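Local coordinates for esterase family protein (Staphylococcus aureus, PDB 6VH9), which probably hydrolyses carboxylic esters and thioesters, S-formylglutathione among them, as a serine hydrolase of the esterase D family, at residues 17-22 with 76-81; 23-28 with 108-113; 82-87 with 130-135. All blocks are in the same frame, centred on the assembly; numbering follows the deposited sequence.

Interaction 1. Residues 17-22 with 76-81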
# COMPACT_ATOMS: atom_id res chain seq x y z
N MET A 17 8.60 -7.60 15.63
CA MET A 17 7.40 -6.88 15.24
C MET A 17 7.23 -6.94 13.73
O MET A 17 8.18 -7.16 12.98
CB MET A 17 7.43 -5.42 15.72
CG MET A 17 8.56 -4.62 15.13
SD MET A 17 8.48 -2.91 15.69
CE MET A 17 10.08 -2.35 15.11
N HIS A 18 5.99 -6.76 13.31
CA HIS A 18 5.71 -6.44 11.92
C HIS A 18 6.39 -5.12 11.56
O HIS A 18 6.46 -4.19 12.37
CB HIS A 18 4.21 -6.33 11.72
CG HIS A 18 3.53 -7.65 11.68
ND1 HIS A 18 3.26 -8.38 12.82
CD2 HIS A 18 3.10 -8.40 10.64
CE1 HIS A 18 2.66 -9.51 12.49
NE2 HIS A 18 2.56 -9.55 11.17
N GLN A 19 6.91 -5.09 10.35
CA GLN A 19 7.66 -3.92 9.85
C GLN A 19 7.54 -3.90 8.34
O GLN A 19 7.48 -4.94 7.74
CB GLN A 19 9.13 -4.08 10.21
CG GLN A 19 9.96 -2.82 10.05
CD GLN A 19 9.88 -1.90 11.23
OE1 GLN A 19 8.96 -1.95 12.00
NE2 GLN A 19 10.84 -1.02 11.35
N ASN A 20 7.35 -2.70 7.79
CA ASN A 20 7.20 -2.53 6.32
C ASN A 20 8.60 -2.46 5.71
O ASN A 20 9.39 -1.68 6.21
CB ASN A 20 6.39 -1.28 6.02
CG ASN A 20 4.96 -1.33 6.52
OD1 ASN A 20 4.13 -2.03 5.96
ND2 ASN A 20 4.65 -0.56 7.54
N LEU A 21 8.65 -2.81 4.43
CA LEU A 21 9.88 -2.80 3.63
C LEU A 21 9.42 -2.56 2.19
O LEU A 21 8.39 -3.05 1.83
CB LEU A 21 10.52 -4.18 3.80
CG LEU A 21 11.57 -4.59 2.78
CD1 LEU A 21 12.84 -3.82 2.99
CD2 LEU A 21 11.86 -6.06 2.92
N THR A 22 10.15 -1.77 1.44
CA THR A 22 9.78 -1.60 0.03
C THR A 22 10.89 -2.10 -0.88
O THR A 22 12.09 -2.03 -0.53
CB THR A 22 9.44 -0.15 -0.32
OG1 THR A 22 10.59 0.67 -0.12
CG2 THR A 22 8.30 0.38 0.55
N MET A 76 14.56 -1.12 0.32
CA MET A 76 14.44 0.08 1.15
C MET A 76 13.80 -0.26 2.49
O MET A 76 12.56 -0.30 2.60
CB MET A 76 13.65 1.17 0.43
CG MET A 76 14.47 1.84 -0.67
SD MET A 76 13.50 2.54 -2.03
CE MET A 76 12.77 1.05 -2.74
N PRO A 77 14.59 -0.50 3.53
CA PRO A 77 14.01 -0.85 4.83
C PRO A 77 13.69 0.39 5.67
O PRO A 77 13.98 1.52 5.29
CB PRO A 77 15.13 -1.69 5.49
CG PRO A 77 16.38 -1.19 4.86
CD PRO A 77 16.05 -0.65 3.50
N ASN A 78 13.02 0.14 6.80
CA ASN A 78 12.70 1.17 7.78
C ASN A 78 13.43 0.88 9.09
O ASN A 78 13.29 -0.22 9.64
CB ASN A 78 11.18 1.24 8.02
CG ASN A 78 10.81 2.22 9.13
OD1 ASN A 78 11.43 3.28 9.30
ND2 ASN A 78 9.80 1.85 9.92
N VAL A 79 14.20 1.85 9.60
CA VAL A 79 14.90 1.68 10.88
C VAL A 79 14.63 2.83 11.85
O VAL A 79 15.37 2.99 12.83
CB VAL A 79 16.42 1.51 10.71
CG1 VAL A 79 16.76 0.35 9.74
CG2 VAL A 79 17.05 2.82 10.26
N ASP A 80 13.63 3.65 11.57
CA ASP A 80 13.12 4.57 12.60
C ASP A 80 14.23 5.58 12.97
O ASP A 80 14.92 6.08 12.07
CB ASP A 80 12.60 3.71 13.77
CG ASP A 80 11.66 4.45 14.68
OD1 ASP A 80 10.44 4.23 14.57
OD2 ASP A 80 12.15 5.23 15.55
N HIS A 81 14.41 5.88 14.25
CA HIS A 81 15.42 6.80 14.76
C HIS A 81 16.66 6.07 15.29
O HIS A 81 17.36 6.59 16.16
CB HIS A 81 14.84 7.65 15.89
CG HIS A 81 14.00 8.82 15.44
ND1 HIS A 81 13.74 9.90 16.25
CD2 HIS A 81 13.39 9.07 14.26
CE1 HIS A 81 12.99 10.77 15.60
NE2 HIS A 81 12.76 10.30 14.39
O HOH W 1 11.95 -2.57 6.78
O HOH W 2 7.66 -0.34 9.54
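Thr-22 and Met-76 form an antiparallel hydrogen-bonded pair at the end of strand 72-76, where the chain parts from its neighbour 17-26 in the sheet. Met-76 N donates to Thr-22 O at 2.8 Å, and Thr-22 N returns a straight bond to Met-76 O at 3.1 Å. On the face that carries both side chains, Thr-22 OG1 lies 3.1 Å from Met-76 CB. The methionine chain bends at its last torsion (chi3 -65°), which also brings CE to within 3.4 Å of Thr-22 OG1; this hydroxyl is hydrogen-bonded to the backbone O of Glu-54. Next along, Leu-21 CD1 rests 4.0 Å from Pro-77 CB. In this alpha/beta-hydrolase sheet the ladder gives way here to water. Water 1 accepts from Asn-78 N and donates to Asn-20 O, while water 2 accepts from Asn-20 N at 3.0 Å and from Asn-78 ND2. Direct hydrogen bonding resumes at Gln-19, bent at chi2, whose NE2 donates to Asn-78 O at 3.1 Å. The acceptor lies in the glutamine amide plane, but the donor stands above the carbonyl plane, 54° out of it. The amide planes lie 13° apart although the side chains cross at about a right angle, and their nitrogens, both donors, do not bond. Asn-78 OD1 accepts from Asp-80 N in an Asx turn, and Asp-80 OD2 is hydrogen-bonded to His-91 NE2 of the second subunit.

Interaction 2. Residues 23-28 with 108-113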
# COMPACT_ATOMS: atom_id res chain seq x y z
N VAL A 23 10.49 -2.63 -2.04
CA VAL A 23 11.42 -3.25 -2.98
C VAL A 23 11.08 -2.79 -4.39
O VAL A 23 9.91 -2.79 -4.79
CB VAL A 23 11.38 -4.79 -2.90
CG1 VAL A 23 12.20 -5.43 -4.03
CG2 VAL A 23 11.93 -5.26 -1.53
N ILE A 24 12.10 -2.37 -5.14
CA ILE A 24 11.98 -2.17 -6.58
C ILE A 24 12.61 -3.39 -7.25
O ILE A 24 13.77 -3.71 -7.00
CB ILE A 24 12.68 -0.88 -7.04
CG1 ILE A 24 11.95 0.35 -6.51
CG2 ILE A 24 12.72 -0.82 -8.57
CD1 ILE A 24 12.81 1.63 -6.56
N LEU A 25 11.84 -4.07 -8.11
CA LEU A 25 12.28 -5.29 -8.78
C LEU A 25 12.08 -5.09 -10.28
O LEU A 25 10.98 -5.33 -10.80
CB LEU A 25 11.53 -6.51 -8.26
CG LEU A 25 12.11 -7.87 -8.61
CD1 LEU A 25 13.38 -8.14 -7.78
CD2 LEU A 25 11.08 -8.97 -8.37
N PRO A 26 13.11 -4.64 -11.00
CA PRO A 26 12.97 -4.43 -12.44
C PRO A 26 12.60 -5.73 -13.14
O PRO A 26 12.92 -6.83 -12.67
CB PRO A 26 14.36 -3.94 -12.87
CG PRO A 26 14.93 -3.33 -11.63
CD PRO A 26 14.43 -4.19 -10.51
N GLU A 27 11.90 -5.60 -14.25
CA GLU A 27 11.44 -6.79 -14.94
C GLU A 27 12.51 -7.33 -15.88
O GLU A 27 13.32 -6.58 -16.45
CB GLU A 27 10.14 -6.50 -15.71
CG GLU A 27 8.93 -6.27 -14.79
CD GLU A 27 7.69 -5.83 -15.57
OE1 GLU A 27 7.57 -6.22 -16.74
OE2 GLU A 27 6.86 -5.08 -15.02
N ASP A 28 12.55 -8.65 -16.00
CA ASP A 28 13.40 -9.36 -16.94
C ASP A 28 12.54 -10.39 -17.64
O ASP A 28 11.63 -10.97 -17.03
CB ASP A 28 14.58 -10.04 -16.21
CG ASP A 28 15.54 -10.73 -17.15
OD1 ASP A 28 16.43 -10.06 -17.70
OD2 ASP A 28 15.40 -11.96 -17.35
N PHE A 108 13.66 -13.39 -3.26
CA PHE A 108 13.59 -12.69 -4.54
C PHE A 108 14.73 -13.14 -5.45
O PHE A 108 15.72 -13.71 -4.97
CB PHE A 108 13.66 -11.17 -4.34
CG PHE A 108 12.39 -10.55 -3.83
CD1 PHE A 108 11.23 -10.60 -4.59
CD2 PHE A 108 12.37 -9.88 -2.60
CE1 PHE A 108 10.06 -10.01 -4.15
CE2 PHE A 108 11.19 -9.29 -2.14
CZ PHE A 108 10.03 -9.36 -2.93
N PRO A 109 14.61 -12.93 -6.77
CA PRO A 109 15.69 -13.32 -7.71
C PRO A 109 16.83 -12.30 -7.74
O PRO A 109 17.07 -11.61 -8.73
CB PRO A 109 14.93 -13.41 -9.04
CG PRO A 109 13.88 -12.39 -8.92
CD PRO A 109 13.41 -12.45 -7.49
N LEU A 110 17.56 -12.24 -6.64
CA LEU A 110 18.63 -11.27 -6.44
C LEU A 110 19.97 -11.99 -6.43
O LEU A 110 20.12 -13.03 -5.78
CB LEU A 110 18.46 -10.52 -5.11
CG LEU A 110 17.09 -9.91 -4.87
CD1 LEU A 110 17.07 -9.17 -3.54
CD2 LEU A 110 16.82 -8.96 -6.00
N SER A 111 20.95 -11.42 -7.14
CA SER A 111 22.27 -12.04 -7.17
C SER A 111 22.90 -12.01 -5.78
O SER A 111 22.82 -11.01 -5.06
CB SER A 111 23.17 -11.31 -8.16
OG SER A 111 24.52 -11.74 -8.01
N LYS A 112 23.51 -13.12 -5.40
CA LYS A 112 24.19 -13.21 -4.11
C LYS A 112 25.69 -12.96 -4.21
O LYS A 112 26.37 -12.98 -3.18
CB LYS A 112 23.93 -14.58 -3.48
CG LYS A 112 22.45 -14.81 -3.21
CD LYS A 112 22.15 -16.24 -2.80
CE LYS A 112 20.65 -16.45 -2.66
NZ LYS A 112 20.32 -17.90 -2.56
N LYS A 113 26.21 -12.68 -5.40
CA LYS A 113 27.64 -12.40 -5.55
C LYS A 113 27.98 -11.02 -5.02
O LYS A 113 27.25 -10.05 -5.27
CB LYS A 113 28.05 -12.54 -7.02
CG LYS A 113 27.90 -13.96 -7.53
CD LYS A 113 27.65 -14.00 -9.02
CE LYS A 113 28.69 -13.21 -9.79
NZ LYS A 113 29.05 -13.87 -11.08
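Phe-108 lays its ring alongside strand 17-26, meeting two residues of the same strand face with opposite corners. Its CD1 sits 4.1 Å from Leu-25 CD2, and its CE2 lies 4.1 Å from Val-23 CG2, both methyls approaching obliquely. The valine and phenylalanine side chains run past each other in opposite directions, whereas Leu-25 slants across the ring. Leu-25 forks between three partners: CD2 also approaches Pro-109 CD at 4.3 Å, and CD1 meets Leu-110 CD2 at 4.0 Å. With CG anti to the backbone N (chi1 -165°), the leucine places both methyls toward the 108-113 loop. This buried, wholly apolar patch fastens the exit of helix 93-107 over the antiparallel N-terminal part of the alpha/beta-hydrolase sheet. An inverse gamma turn centred on Pro-109 links Phe-108 to Leu-110. The patch continues into another copy of the protein: Phe-108 meets Phe-108 of the third subunit, ring planes about 45° apart, and Leu-25 packs on Ile-107 of that subunit. Past Leu-110 the segments diverge. Ser-111 OG accepts from Lys-113 N in an ST turn, and the exposed Lys-112 and Lys-113 stand well away from the strand; past the strand's end Asp-28 forms a salt bridge with Lys-71.

Interaction 3. Residues 82-87 with 130-135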
# COMPACT_ATOMS: atom_id res chain seq x y z
N SER A 82 16.93 4.86 14.79
CA SER A 82 17.93 3.97 15.40
C SER A 82 19.37 4.31 15.06
O SER A 82 20.27 3.71 15.66
CB SER A 82 17.67 2.54 14.98
OG SER A 82 17.85 2.44 13.56
N ALA A 83 19.62 5.09 14.01
CA ALA A 83 20.98 5.27 13.46
C ALA A 83 21.61 3.93 13.06
O ALA A 83 22.83 3.78 13.10
CB ALA A 83 21.89 6.02 14.43
N TYR A 84 20.78 2.95 12.69
CA TYR A 84 21.25 1.65 12.20
C TYR A 84 22.09 0.91 13.25
O TYR A 84 22.97 0.12 12.90
CB TYR A 84 22.01 1.80 10.88
CG TYR A 84 21.09 2.37 9.81
CD1 TYR A 84 20.30 1.54 9.03
CD2 TYR A 84 20.98 3.75 9.64
CE1 TYR A 84 19.44 2.06 8.08
CE2 TYR A 84 20.11 4.28 8.69
CZ TYR A 84 19.35 3.44 7.92
OH TYR A 84 18.48 3.95 6.99
N ALA A 85 21.81 1.15 14.52
CA ALA A 85 22.51 0.51 15.62
C ALA A 85 21.64 -0.55 16.26
O ALA A 85 20.40 -0.48 16.23
CB ALA A 85 22.90 1.54 16.68
N ASN A 86 22.28 -1.54 16.87
CA ASN A 86 21.60 -2.32 17.90
C ASN A 86 21.48 -1.43 19.13
O ASN A 86 22.47 -1.17 19.83
CB ASN A 86 22.33 -3.62 18.20
CG ASN A 86 22.28 -4.60 17.02
OD1 ASN A 86 21.31 -4.62 16.24
ND2 ASN A 86 23.34 -5.38 16.86
N MET A 87 20.28 -0.94 19.37
CA MET A 87 20.07 0.16 20.30
C MET A 87 20.23 -0.28 21.75
O MET A 87 19.80 -1.36 22.14
CB MET A 87 18.68 0.76 20.07
CG MET A 87 18.49 1.37 18.67
SD MET A 87 16.76 1.80 18.37
CE MET A 87 16.58 3.14 19.56
N ILE A 130 28.27 3.66 5.77
CA ILE A 130 29.69 3.50 6.06
C ILE A 130 29.91 2.48 7.19
O ILE A 130 30.89 1.73 7.17
CB ILE A 130 30.36 4.86 6.37
CG1 ILE A 130 31.89 4.76 6.26
CG2 ILE A 130 29.98 5.39 7.76
CD1 ILE A 130 32.38 4.43 4.86
N LYS A 131 28.99 2.40 8.16
CA LYS A 131 29.11 1.39 9.21
C LYS A 131 29.05 -0.02 8.64
O LYS A 131 29.84 -0.90 9.01
CB LYS A 131 28.03 1.59 10.27
CG LYS A 131 28.45 2.51 11.40
CD LYS A 131 27.35 2.87 12.39
CE LYS A 131 26.18 1.90 12.41
NZ LYS A 131 25.25 2.26 13.53
N PHE A 132 28.09 -0.28 7.74
CA PHE A 132 27.99 -1.61 7.15
C PHE A 132 29.13 -1.88 6.19
O PHE A 132 29.61 -3.02 6.11
CB PHE A 132 26.63 -1.79 6.44
CG PHE A 132 25.48 -1.92 7.40
CD1 PHE A 132 25.37 -3.04 8.21
CD2 PHE A 132 24.53 -0.91 7.50
CE1 PHE A 132 24.32 -3.15 9.12
CE2 PHE A 132 23.49 -1.02 8.40
CZ PHE A 132 23.39 -2.13 9.23
N ALA A 133 29.58 -0.86 5.46
CA ALA A 133 30.69 -1.05 4.53
C ALA A 133 31.94 -1.53 5.27
O ALA A 133 32.71 -2.35 4.74
CB ALA A 133 31.00 0.26 3.80
N LEU A 134 32.16 -1.03 6.48
CA LEU A 134 33.37 -1.32 7.23
C LEU A 134 33.25 -2.53 8.14
O LEU A 134 34.27 -3.00 8.64
CB LEU A 134 33.76 -0.10 8.08
CG LEU A 134 34.07 1.14 7.24
CD1 LEU A 134 34.28 2.38 8.12
CD2 LEU A 134 35.30 0.89 6.36
N THR A 135 32.04 -3.05 8.37
CA THR A 135 31.86 -4.22 9.22
C THR A 135 31.29 -5.43 8.48
O THR A 135 31.39 -6.54 8.99
CB THR A 135 30.94 -3.89 10.40
OG1 THR A 135 29.67 -3.39 9.91
CG2 THR A 135 31.57 -2.82 11.29
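Lys-131 reaches from helix 124-135 toward the loop 82-87, its amino group meeting two successive backbone carbonyls. From CB the chain leaves the helix toward the turn and stays extended through chi2. It then bends at chi3, whose value of 21° is close to eclipsed, and this kink carries CE alongside the turn, 3.7 Å from Tyr-84 O. At the tip, NZ donates to Ala-83 O at 2.9 Å, in the plane of that carbonyl, and makes a weak bond of 3.2 Å to Tyr-84 O. The methyl of Ala-85 flanks the same nitrogen, with CB 4.0 Å from Lys-131 NZ. A buried ammonium is thus met by backbone oxygens, which would probably favour its charged form. One helical position on, Phe-132 CE2 approaches Tyr-84 CB at 4.0 Å and CD1 of the same tyrosine at 4.1 Å, the two side chains crossing at about a right angle. Tyr-84 then leads away from the helix, and its OH is hydrogen-bonded to His-48 O. The carbonyls belong to a type I' turn from Ser-82 to Ala-85, and the helix follows directly on Ser-123, the predicted nucleophile, in the strand-elbow-helix arrangement typical of alpha/beta hydrolases.

In the fold
From the N terminus, strand 17-26 supplies the first halves of interactions 1 and 2 in succession. Interaction 1 closes its loop first, at the end of strand 72-76, after strand 42-47 and two short helices. Residues 82-87 follow at once and open interaction 3, so 1 and 3 stand in series. Interaction 2 closes only after helix 93-107 and crosses both, opening before interaction 1 has closed and closing before interaction 3 does. Interactions 1 and 2 touch through Met-76 and Ile-24, and 1 and 3 through Val-79 and Tyr-84, whereas 2 and 3 do not touch. Interactions 1 and 2 tie strand 17-26 to residues 76-81 and the exit of helix 93-107, and interaction 3 ties 82-87 to helix 124-135.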